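Long-range contacts in A-type flavoprotein (Giardia intestinalis, PDB 2Q9U), which scavenges oxygen, probably by passing electrons from a bound FMN to a diiron centre where the O2 is reduced: residues 17-22 and 66-71; 33-38 and 174-179; 60-65 and 91-96; 107-112 and 155-160. All blocks are in the same frame, centred on the assembly; numbering follows the deposited sequence.

Interaction 1: 17-22 and 66-71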
# COMPACT_ATOMS: atom_id res chain seq x y z
N VAL A 17 -17.34 -10.23 -36.25
CA VAL A 17 -17.16 -9.22 -35.17
C VAL A 17 -15.96 -9.62 -34.32
O VAL A 17 -15.94 -10.71 -33.74
CB VAL A 17 -18.45 -8.98 -34.30
CG1 VAL A 17 -18.25 -7.86 -33.26
CG2 VAL A 17 -19.71 -8.67 -35.19
N TYR A 18 -14.95 -8.76 -34.31
CA TYR A 18 -13.66 -9.07 -33.71
C TYR A 18 -13.39 -8.17 -32.52
O TYR A 18 -13.65 -6.96 -32.58
CB TYR A 18 -12.54 -8.89 -34.73
CG TYR A 18 -12.60 -9.83 -35.92
CD1 TYR A 18 -13.54 -9.65 -36.93
CD2 TYR A 18 -11.72 -10.89 -36.03
CE1 TYR A 18 -13.60 -10.53 -38.04
CE2 TYR A 18 -11.77 -11.79 -37.13
CZ TYR A 18 -12.70 -11.58 -38.13
OH TYR A 18 -12.78 -12.42 -39.22
N TRP A 19 -12.84 -8.76 -31.46
CA TRP A 19 -12.35 -7.98 -30.32
C TRP A 19 -11.02 -7.37 -30.69
O TRP A 19 -10.06 -8.07 -31.04
CB TRP A 19 -12.24 -8.85 -29.08
CG TRP A 19 -11.77 -8.18 -27.86
CD1 TRP A 19 -12.54 -7.52 -26.93
CD2 TRP A 19 -10.41 -8.09 -27.39
NE1 TRP A 19 -11.75 -7.04 -25.92
CE2 TRP A 19 -10.44 -7.38 -26.17
CE3 TRP A 19 -9.19 -8.58 -27.88
CZ2 TRP A 19 -9.28 -7.13 -25.42
CZ3 TRP A 19 -8.02 -8.32 -27.14
CH2 TRP A 19 -8.08 -7.61 -25.92
N VAL A 20 -10.96 -6.04 -30.62
CA VAL A 20 -9.72 -5.32 -30.91
C VAL A 20 -9.37 -4.35 -29.73
O VAL A 20 -8.74 -3.33 -29.92
CB VAL A 20 -9.78 -4.57 -32.25
CG1 VAL A 20 -9.84 -5.58 -33.45
CG2 VAL A 20 -10.93 -3.54 -32.28
N GLY A 21 -9.80 -4.73 -28.52
CA GLY A 21 -9.59 -3.88 -27.34
C GLY A 21 -8.24 -4.16 -26.72
O GLY A 21 -7.35 -4.73 -27.34
N ILE A 22 -8.10 -3.80 -25.46
CA ILE A 22 -6.88 -4.13 -24.73
C ILE A 22 -7.23 -4.58 -23.33
O ILE A 22 -8.25 -4.15 -22.77
CB ILE A 22 -5.83 -2.96 -24.69
CG1 ILE A 22 -6.26 -1.80 -23.76
CG2 ILE A 22 -5.50 -2.43 -26.12
CD1 ILE A 22 -5.76 -1.95 -22.27
N LEU A 66 -4.49 0.07 -32.27
CA LEU A 66 -4.34 0.28 -33.72
C LEU A 66 -3.79 -1.00 -34.37
O LEU A 66 -4.20 -1.35 -35.49
CB LEU A 66 -3.42 1.48 -33.98
CG LEU A 66 -4.05 2.83 -33.59
CD1 LEU A 66 -3.02 3.98 -33.63
CD2 LEU A 66 -5.28 3.16 -34.47
N SER A 67 -2.88 -1.68 -33.67
CA SER A 67 -2.28 -2.93 -34.16
C SER A 67 -3.32 -4.03 -34.34
O SER A 67 -3.33 -4.73 -35.36
CB SER A 67 -1.14 -3.42 -33.26
OG SER A 67 -0.03 -2.54 -33.38
N ARG A 68 -4.21 -4.17 -33.35
CA ARG A 68 -5.32 -5.11 -33.47
C ARG A 68 -6.28 -4.77 -34.61
O ARG A 68 -6.68 -5.66 -35.36
CB ARG A 68 -6.09 -5.22 -32.14
CG ARG A 68 -5.23 -5.76 -31.00
CD ARG A 68 -6.15 -6.07 -29.83
NE ARG A 68 -5.40 -6.37 -28.61
CZ ARG A 68 -4.83 -7.54 -28.36
NH1 ARG A 68 -4.90 -8.52 -29.27
NH2 ARG A 68 -4.17 -7.72 -27.21
N ILE A 69 -6.62 -3.50 -34.76
CA ILE A 69 -7.46 -3.09 -35.89
C ILE A 69 -6.78 -3.38 -37.24
O ILE A 69 -7.39 -3.97 -38.13
CB ILE A 69 -7.84 -1.58 -35.83
CG1 ILE A 69 -8.74 -1.33 -34.61
CG2 ILE A 69 -8.67 -1.18 -37.08
CD1 ILE A 69 -8.92 0.17 -34.27
N ALA A 70 -5.53 -2.97 -37.38
CA ALA A 70 -4.78 -3.15 -38.64
C ALA A 70 -4.64 -4.61 -39.02
O ALA A 70 -4.52 -4.95 -40.21
CB ALA A 70 -3.38 -2.48 -38.53
N ALA A 71 -4.65 -5.50 -38.03
CA ALA A 71 -4.54 -6.93 -38.32
C ALA A 71 -5.81 -7.41 -39.01
O ALA A 71 -5.75 -8.35 -39.81
CB ALA A 71 -4.27 -7.73 -37.06
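A buried strand-to-helix contact joins residues 17-22, near the edge of the first sheet of the beta-lactamase-like part, to helix 62-72, which packs against this strand. Val20 and Arg68 bring the two backbones closest, their CA atoms 5.1 Å apart, and each points its side chain at the other segment. Arg68 carries the contact. Its CG lies anti to the carbonyl carbon, and the chain then runs extended to NE, passing Val20, whose CB sits 3.7 Å from Arg68 CB. At the far end Gly21 O is 2.8 Å from Arg68 NE, obliquely placed to the guanidinium plane. Trp19, its CG anti to the backbone N (chi1 -179°), swings the six-membered half of its indole round so that CZ3 rests over the guanidinium face, 3.5 Å from Arg68 CZ, with the two planes 53° apart. Val20 also meets Ile69 at about a right angle, CG2 to CG1 at 3.9 Å. Arg68 forms salt bridges through NH2 with Glu64 and through NH1 with Asp279 of the second subunit, so the same side chain also reaches across a subunit interface. Trp19 NE1 is held by Asn42. Strand 39-46 pairs with the backbone of Tyr18, Val20 and Ile22, and Cys72 at the end of the helix packs on Val20, so segment 17-22 lies between strand 39-46, its backbone partner, and helix 62-72, which packs on its side chains.

Interaction 2: 33-38 and 174-179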
# COMPACT_ATOMS: atom_id res chain seq x y z
N TYR A 33 -11.56 4.12 -8.22
CA TYR A 33 -12.11 2.74 -8.09
C TYR A 33 -10.94 1.77 -7.84
O TYR A 33 -9.96 1.75 -8.58
CB TYR A 33 -12.88 2.35 -9.36
CG TYR A 33 -13.63 1.01 -9.38
CD1 TYR A 33 -12.95 -0.22 -9.33
CD2 TYR A 33 -15.01 0.97 -9.52
CE1 TYR A 33 -13.64 -1.44 -9.37
CE2 TYR A 33 -15.71 -0.23 -9.57
CZ TYR A 33 -15.03 -1.43 -9.49
OH TYR A 33 -15.72 -2.59 -9.56
N HIS A 34 -11.04 0.97 -6.79
CA HIS A 34 -9.97 0.00 -6.53
C HIS A 34 -10.18 -1.18 -7.45
O HIS A 34 -10.99 -2.06 -7.15
CB HIS A 34 -9.98 -0.43 -5.07
CG HIS A 34 -9.30 0.55 -4.17
ND1 HIS A 34 -9.76 1.84 -4.00
CD2 HIS A 34 -8.20 0.42 -3.39
CE1 HIS A 34 -8.96 2.47 -3.15
NE2 HIS A 34 -8.01 1.64 -2.77
N THR A 35 -9.47 -1.19 -8.59
CA THR A 35 -9.67 -2.23 -9.59
C THR A 35 -8.73 -3.38 -9.24
O THR A 35 -7.70 -3.52 -9.87
CB THR A 35 -9.41 -1.72 -11.06
OG1 THR A 35 -8.13 -1.09 -11.14
CG2 THR A 35 -10.47 -0.72 -11.48
N ASP A 36 -9.09 -4.18 -8.23
CA ASP A 36 -8.17 -5.20 -7.70
C ASP A 36 -7.83 -6.25 -8.75
O ASP A 36 -6.75 -6.87 -8.70
CB ASP A 36 -8.78 -5.92 -6.50
CG ASP A 36 -8.88 -5.03 -5.27
OD1 ASP A 36 -8.38 -3.89 -5.28
OD2 ASP A 36 -9.45 -5.50 -4.27
N GLU A 37 -8.75 -6.43 -9.70
CA GLU A 37 -8.55 -7.37 -10.80
C GLU A 37 -8.28 -6.76 -12.18
O GLU A 37 -8.47 -7.43 -13.18
CB GLU A 37 -9.70 -8.38 -10.85
CG GLU A 37 -9.83 -9.09 -9.49
CD GLU A 37 -10.77 -10.25 -9.53
OE1 GLU A 37 -10.64 -11.11 -10.42
OE2 GLU A 37 -11.65 -10.27 -8.65
N GLY A 38 -7.79 -5.52 -12.22
CA GLY A 38 -7.47 -4.84 -13.48
C GLY A 38 -8.76 -4.47 -14.20
O GLY A 38 -9.82 -4.39 -13.57
N GLY A 174 -20.71 -3.78 -17.94
CA GLY A 174 -19.27 -3.92 -17.77
C GLY A 174 -18.84 -4.45 -16.42
O GLY A 174 -19.61 -4.41 -15.43
N GLN A 175 -17.59 -4.92 -16.36
CA GLN A 175 -16.95 -5.20 -15.07
C GLN A 175 -15.46 -4.90 -15.27
O GLN A 175 -14.89 -5.14 -16.35
CB GLN A 175 -17.11 -6.67 -14.60
CG GLN A 175 -18.20 -7.52 -15.31
CD GLN A 175 -17.79 -7.94 -16.72
OE1 GLN A 175 -16.70 -8.50 -16.94
NE2 GLN A 175 -18.66 -7.70 -17.69
N HIS A 176 -14.85 -4.37 -14.21
CA HIS A 176 -13.41 -4.14 -14.22
C HIS A 176 -12.74 -5.47 -13.93
O HIS A 176 -12.53 -5.89 -12.76
CB HIS A 176 -13.02 -3.03 -13.24
CG HIS A 176 -13.49 -1.68 -13.65
ND1 HIS A 176 -13.21 -1.13 -14.89
CD2 HIS A 176 -14.18 -0.73 -12.97
CE1 HIS A 176 -13.74 0.08 -14.96
NE2 HIS A 176 -14.32 0.35 -13.80
N TYR A 177 -12.50 -6.20 -15.02
CA TYR A 177 -11.99 -7.56 -14.93
C TYR A 177 -11.01 -7.84 -16.07
O TYR A 177 -11.42 -7.87 -17.23
CB TYR A 177 -13.17 -8.55 -14.97
CG TYR A 177 -12.82 -10.02 -14.81
CD1 TYR A 177 -11.78 -10.43 -13.97
CD2 TYR A 177 -13.54 -11.01 -15.50
CE1 TYR A 177 -11.48 -11.80 -13.81
CE2 TYR A 177 -13.25 -12.35 -15.34
CZ TYR A 177 -12.22 -12.75 -14.51
OH TYR A 177 -11.95 -14.09 -14.39
N ALA A 178 -9.71 -7.97 -15.74
CA ALA A 178 -8.71 -8.31 -16.74
C ALA A 178 -8.61 -9.84 -16.86
O ALA A 178 -8.29 -10.51 -15.88
CB ALA A 178 -7.28 -7.72 -16.38
N THR A 179 -8.82 -10.34 -18.08
CA THR A 179 -8.80 -11.78 -18.38
C THR A 179 -8.54 -11.97 -19.88
O THR A 179 -8.79 -11.05 -20.66
CB THR A 179 -10.11 -12.51 -17.92
OG1 THR A 179 -10.10 -13.86 -18.39
CG2 THR A 179 -11.38 -11.78 -18.43
O HOH W 1 -16.08 -4.32 -11.61
O HOH W 2 -10.93 -4.97 -10.63
O HOH W 3 -7.35 -10.09 -13.39
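The imidazole of His176 turns its edge to one face of Tyr33 and offers one of its own faces to Thr35. CD2 stands 3.5 Å above the Tyr33 ring plane, over the centre, and the planes meet at 74°, a T-shaped pair with centroids 4.7 Å apart. Thr35 CG2 forms a CH-pi contact, 4.2 Å from the His176 ring centroid and 28° off its normal. The third ring, Tyr177, bears Thr179 CG2 on one face, while the carboxylate of Glu37, running alongside and turned 85° to it, brings OE1 to within 3.6 Å of Tyr177 CE1; that oxygen is bonded to His191. The backbones are joined directly by a nearly straight hydrogen bond, Ala178 N to Glu37 O at 2.9 Å. Three waters complete the seam: one joins Tyr33 OH to the amide of His176, one takes the amide N-H of Glu37 and donates to His176 O, and one donates to both Glu37 O and Ala178 O. Gly38 closes a type I turn begun at Thr35; a CB there would collide with Ala178 CB. His176 ND1 is held by Ser39 OG, and the ring also meets the iron ligand His230 edge-to-face. With its side chain about 5 Å from the mu-oxo-diiron group, this joining of the end of strand 33-34 and its following turn to the loop 174-179 is consistent with a second-shell wall of the diiron pocket in a metallo-beta-lactamase-like domain.

Interaction 3: 60-65 and 91-96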
# COMPACT_ATOMS: atom_id res chain seq x y z
N PRO A 60 -2.71 5.44 -23.33
CA PRO A 60 -1.47 4.66 -23.24
C PRO A 60 -1.43 3.41 -24.10
O PRO A 60 -0.35 2.93 -24.40
CB PRO A 60 -1.39 4.29 -21.75
CG PRO A 60 -2.21 5.35 -21.08
CD PRO A 60 -3.35 5.59 -22.01
N PHE A 61 -2.61 2.92 -24.50
CA PHE A 61 -2.77 1.65 -25.22
C PHE A 61 -3.09 1.84 -26.70
O PHE A 61 -3.47 0.87 -27.39
CB PHE A 61 -3.88 0.84 -24.53
CG PHE A 61 -3.63 0.63 -23.07
CD1 PHE A 61 -2.70 -0.32 -22.64
CD2 PHE A 61 -4.26 1.42 -22.12
CE1 PHE A 61 -2.42 -0.52 -21.26
CE2 PHE A 61 -4.00 1.24 -20.73
CZ PHE A 61 -3.08 0.26 -20.31
N ALA A 62 -2.92 3.07 -27.19
CA ALA A 62 -3.30 3.43 -28.56
C ALA A 62 -2.69 2.53 -29.62
O ALA A 62 -3.40 2.09 -30.51
CB ALA A 62 -2.98 4.90 -28.86
N GLU A 63 -1.38 2.26 -29.52
CA GLU A 63 -0.66 1.51 -30.57
C GLU A 63 -1.05 0.05 -30.58
O GLU A 63 -1.12 -0.58 -31.63
CB GLU A 63 0.87 1.62 -30.42
CG GLU A 63 1.43 3.05 -30.64
CD GLU A 63 1.25 3.61 -32.07
OE1 GLU A 63 1.03 2.84 -33.05
OE2 GLU A 63 1.33 4.86 -32.23
N GLU A 64 -1.32 -0.48 -29.39
CA GLU A 64 -1.87 -1.84 -29.31
C GLU A 64 -3.24 -1.98 -29.99
O GLU A 64 -3.47 -2.92 -30.79
CB GLU A 64 -1.93 -2.29 -27.85
CG GLU A 64 -2.36 -3.77 -27.69
CD GLU A 64 -2.45 -4.25 -26.24
OE1 GLU A 64 -2.08 -3.51 -25.28
OE2 GLU A 64 -2.92 -5.38 -26.06
N TRP A 65 -4.14 -1.06 -29.69
CA TRP A 65 -5.47 -0.97 -30.29
C TRP A 65 -5.36 -0.83 -31.82
O TRP A 65 -6.05 -1.53 -32.59
CB TRP A 65 -6.17 0.25 -29.68
CG TRP A 65 -7.52 0.63 -30.26
CD1 TRP A 65 -8.66 -0.13 -30.29
CD2 TRP A 65 -7.87 1.91 -30.84
NE1 TRP A 65 -9.68 0.59 -30.87
CE2 TRP A 65 -9.23 1.83 -31.22
CE3 TRP A 65 -7.15 3.08 -31.12
CZ2 TRP A 65 -9.91 2.90 -31.86
CZ3 TRP A 65 -7.83 4.15 -31.74
CH2 TRP A 65 -9.19 4.05 -32.10
N ALA A 91 -11.82 6.54 -25.17
CA ALA A 91 -11.77 7.62 -26.16
C ALA A 91 -10.45 8.34 -26.31
O ALA A 91 -10.19 8.94 -27.36
CB ALA A 91 -12.94 8.65 -25.91
N SER A 92 -9.60 8.31 -25.27
CA SER A 92 -8.49 9.27 -25.25
C SER A 92 -7.39 9.02 -26.28
O SER A 92 -6.63 9.95 -26.62
CB SER A 92 -7.91 9.45 -23.85
OG SER A 92 -7.40 8.23 -23.34
N SER A 93 -7.32 7.79 -26.82
CA SER A 93 -6.41 7.53 -27.96
C SER A 93 -6.77 8.39 -29.18
O SER A 93 -5.94 8.59 -30.07
CB SER A 93 -6.44 6.05 -28.36
OG SER A 93 -5.81 5.22 -27.39
N LEU A 94 -8.00 8.89 -29.25
CA LEU A 94 -8.37 9.68 -30.42
C LEU A 94 -7.64 11.04 -30.46
O LEU A 94 -7.43 11.59 -31.55
CB LEU A 94 -9.87 9.88 -30.52
CG LEU A 94 -10.75 8.62 -30.64
CD1 LEU A 94 -12.20 9.03 -30.78
CD2 LEU A 94 -10.28 7.71 -31.77
N LYS A 95 -7.30 11.59 -29.30
CA LYS A 95 -6.60 12.90 -29.26
C LYS A 95 -5.43 12.96 -30.24
O LYS A 95 -5.36 13.85 -31.09
CB LYS A 95 -6.13 13.25 -27.84
CG LYS A 95 -5.62 14.68 -27.73
CD LYS A 95 -5.31 15.06 -26.29
CE LYS A 95 -5.07 16.56 -26.18
NZ LYS A 95 -4.19 17.11 -27.27
N ASP A 96 -4.52 12.00 -30.13
CA ASP A 96 -3.26 12.05 -30.87
C ASP A 96 -3.38 11.30 -32.19
O ASP A 96 -2.48 11.36 -33.03
CB ASP A 96 -2.13 11.46 -30.03
CG ASP A 96 -1.52 12.47 -29.08
OD1 ASP A 96 -1.49 13.67 -29.42
OD2 ASP A 96 -1.06 12.06 -27.99
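Ser93 points at the start of helix 62-72, its OG anti to the carbonyl carbon (chi1 -71°), and ends against the methyl group of Ala62, which faces it in turn. Ala62 CB lies 3.2 Å from Ser93 OG, tight for a carbon-oxygen contact, and 3.7 Å from Ser93 CB. The hydroxyl is not held by that methyl: it hydrogen-bonds Val57 O, whose residue also pairs with Ser93 through the backbone. One turn further along the helix, Trp65 sends its indole toward the same partner, CG anti to the backbone N (chi1 174°). CH2 of its six-membered ring meets Leu94 CD2 at 3.8 Å, obliquely to the ring; Leu94 itself leaves its backbone to one side and turns its tip to the ring. Ser93 CB lies 4.1 Å from Trp65 CE3, also oblique to the ring. On the pyrrole part of the indole, NE1 is hydrogen-bonded to Ser43 OG, while the benzo part packs on Leu94. Ala62 stands in the first turn, directly after the N-cap residue Phe61, and the other segment enters through a type I turn, Ala91 to Leu94, into helix 94-97. Phe101 lies against Trp65, Phe61 touches strand 17-24, and Ala91 and Ser92 reach helix 110-120, so the contact joins the start of helix 62-72 to the turn leading into helix 94-97, with strand 17-24 and helix 110-120 alongside.

Interaction 4: 107-112 and 155-160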
# COMPACT_ATOMS: atom_id res chain seq x y z
N VAL A 107 -18.86 8.51 -35.85
CA VAL A 107 -20.31 8.41 -35.75
C VAL A 107 -20.69 8.43 -34.28
O VAL A 107 -20.25 7.57 -33.52
CB VAL A 107 -20.83 7.07 -36.35
CG1 VAL A 107 -22.34 6.96 -36.21
CG2 VAL A 107 -20.40 6.90 -37.81
N CYS A 108 -21.51 9.40 -33.90
CA CYS A 108 -21.95 9.51 -32.52
C CYS A 108 -23.09 10.50 -32.43
O CYS A 108 -23.45 11.15 -33.42
CB CYS A 108 -20.77 10.00 -31.65
SG CYS A 108 -20.01 11.57 -32.22
N THR A 109 -23.66 10.62 -31.23
CA THR A 109 -24.72 11.58 -30.96
C THR A 109 -24.11 12.99 -30.83
O THR A 109 -22.90 13.15 -30.69
CB THR A 109 -25.46 11.24 -29.65
OG1 THR A 109 -24.53 11.29 -28.57
CG2 THR A 109 -26.14 9.85 -29.71
N LYS A 110 -24.97 13.99 -30.84
CA LYS A 110 -24.52 15.37 -30.73
C LYS A 110 -23.80 15.63 -29.40
O LYS A 110 -22.72 16.24 -29.37
CB LYS A 110 -25.69 16.33 -30.92
CG LYS A 110 -25.30 17.81 -30.85
CD LYS A 110 -24.15 18.17 -31.80
CE LYS A 110 -24.64 18.68 -33.14
NZ LYS A 110 -23.48 18.96 -34.05
N LYS A 111 -24.37 15.12 -28.32
CA LYS A 111 -23.76 15.29 -27.01
C LYS A 111 -22.37 14.65 -26.96
O LYS A 111 -21.42 15.23 -26.42
CB LYS A 111 -24.68 14.77 -25.90
CG LYS A 111 -24.16 15.06 -24.51
CD LYS A 111 -24.10 16.57 -24.21
CE LYS A 111 -25.44 17.07 -23.74
NZ LYS A 111 -25.33 18.48 -23.30
N CYS A 112 -22.25 13.46 -27.55
CA CYS A 112 -20.96 12.77 -27.59
C CYS A 112 -19.95 13.57 -28.41
O CYS A 112 -18.84 13.78 -27.95
CB CYS A 112 -21.09 11.32 -28.07
SG CYS A 112 -19.55 10.38 -27.90
N ASP A 155 -23.49 11.95 -22.45
CA ASP A 155 -23.20 11.43 -23.81
C ASP A 155 -23.35 9.92 -24.00
O ASP A 155 -23.12 9.41 -25.12
CB ASP A 155 -21.77 11.79 -24.21
CG ASP A 155 -20.76 11.39 -23.16
OD1 ASP A 155 -20.47 10.20 -23.01
OD2 ASP A 155 -20.28 12.29 -22.44
N SER A 156 -23.63 9.18 -22.92
CA SER A 156 -23.61 7.71 -22.96
C SER A 156 -24.65 7.16 -23.96
O SER A 156 -25.79 7.63 -24.00
CB SER A 156 -23.81 7.11 -21.57
OG SER A 156 -22.77 7.56 -20.70
N THR A 157 -24.23 6.18 -24.74
CA THR A 157 -25.05 5.64 -25.82
C THR A 157 -24.81 4.13 -25.86
O THR A 157 -23.72 3.69 -25.46
CB THR A 157 -24.58 6.24 -27.20
OG1 THR A 157 -24.32 7.65 -27.07
CG2 THR A 157 -25.63 6.00 -28.30
N PHE A 158 -25.80 3.37 -26.31
CA PHE A 158 -25.60 1.98 -26.76
C PHE A 158 -25.76 1.91 -28.29
O PHE A 158 -26.50 2.70 -28.90
CB PHE A 158 -26.66 1.03 -26.21
CG PHE A 158 -26.71 0.88 -24.71
CD1 PHE A 158 -25.65 1.28 -23.88
CD2 PHE A 158 -27.85 0.29 -24.12
CE1 PHE A 158 -25.73 1.09 -22.49
CE2 PHE A 158 -27.93 0.10 -22.73
CZ PHE A 158 -26.85 0.51 -21.91
N THR A 159 -25.08 0.94 -28.91
CA THR A 159 -25.23 0.68 -30.36
C THR A 159 -25.81 -0.71 -30.54
O THR A 159 -25.39 -1.69 -29.91
CB THR A 159 -23.90 0.86 -31.14
OG1 THR A 159 -23.42 2.19 -30.96
CG2 THR A 159 -24.07 0.60 -32.65
N TYR A 160 -26.82 -0.79 -31.40
CA TYR A 160 -27.53 -2.04 -31.56
C TYR A 160 -27.49 -2.50 -33.02
O TYR A 160 -27.74 -1.70 -33.93
CB TYR A 160 -28.98 -1.87 -31.06
CG TYR A 160 -29.82 -3.09 -31.37
CD1 TYR A 160 -29.57 -4.31 -30.73
CD2 TYR A 160 -30.84 -3.04 -32.34
CE1 TYR A 160 -30.33 -5.45 -31.03
CE2 TYR A 160 -31.61 -4.18 -32.62
CZ TYR A 160 -31.36 -5.37 -31.97
OH TYR A 160 -32.10 -6.50 -32.24
O HOH W 4 -22.73 8.50 -29.16
O HOH W 5 -26.01 9.84 -26.44
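Thr109 holds its OG1 in the crowded position between backbone N and carbonyl carbon (chi1 61°), which leaves CG2 anti to the carbonyl carbon and aimed at the other segment. Thr157, with OG1 anti to its own carbonyl carbon (chi1 -43°), comes from across, so the two residues meet tip to tip, Thr109 CG2 to Thr157 OG1 at 3.9 Å. Asp155 rests its CB on the first turn of helix 110-120, 3.6 Å from Cys112 CA, and holds its CG in the crowded position too (chi1 51°), which turns the carboxylate to its partners; Lys111 CG lies 3.8 Å from Asp155 N, while the amine end of the lysine leads away. No hydrogen bond crosses directly. Two waters do that work instead, both donating to Thr157 OG1 at 2.8 Å: one accepts from Thr109 N, the other is bonded to Thr109 OG1. The Thr157 hydroxyl is in addition bonded to Asn84 O, so three bonds grip it. Thr109 is the N-cap of the helix, its OG1 taking a weak, 3.3 Å bond from Cys112 N. The carboxylate of Asp155 reaches both the same helix, OD2 to His115 ND1, and the iron site, OD1 to His85 ND1 and Ala86 N. This is consistent with a second-shell residue that would orient the iron ligand His85, and its charge may make that imidazole a stronger donor to iron. Packing of CB on Cys112 and the His115 bond keep Asp155 beside the helix, while the waters tie Thr157 to the helix N-cap.

Overall arrangement
Interactions 1 and 3 form one continuous patch, their centres 12 Å apart: both use helix 62-72, and they touch where Ile22 CD1 meets Phe61 CG at 3.4 Å and Val20 O meets Trp65 CD1 at 3.2 Å. Interactions 2 and 4 approach the metal instead. His176 of interaction 2 comes nearest to the mu-oxo-diiron group, followed by the Asp155 side chain at about 7 Å, against about 12 Å for the Phe61 side chain in interaction 3. Asp155 is also about 9 Å from a bound FMN. Interactions 2 and 4 do not touch, their nearest atoms being about 8 Å apart; in sequence, interactions 3 and 4 both fall between the two segments of interaction 2.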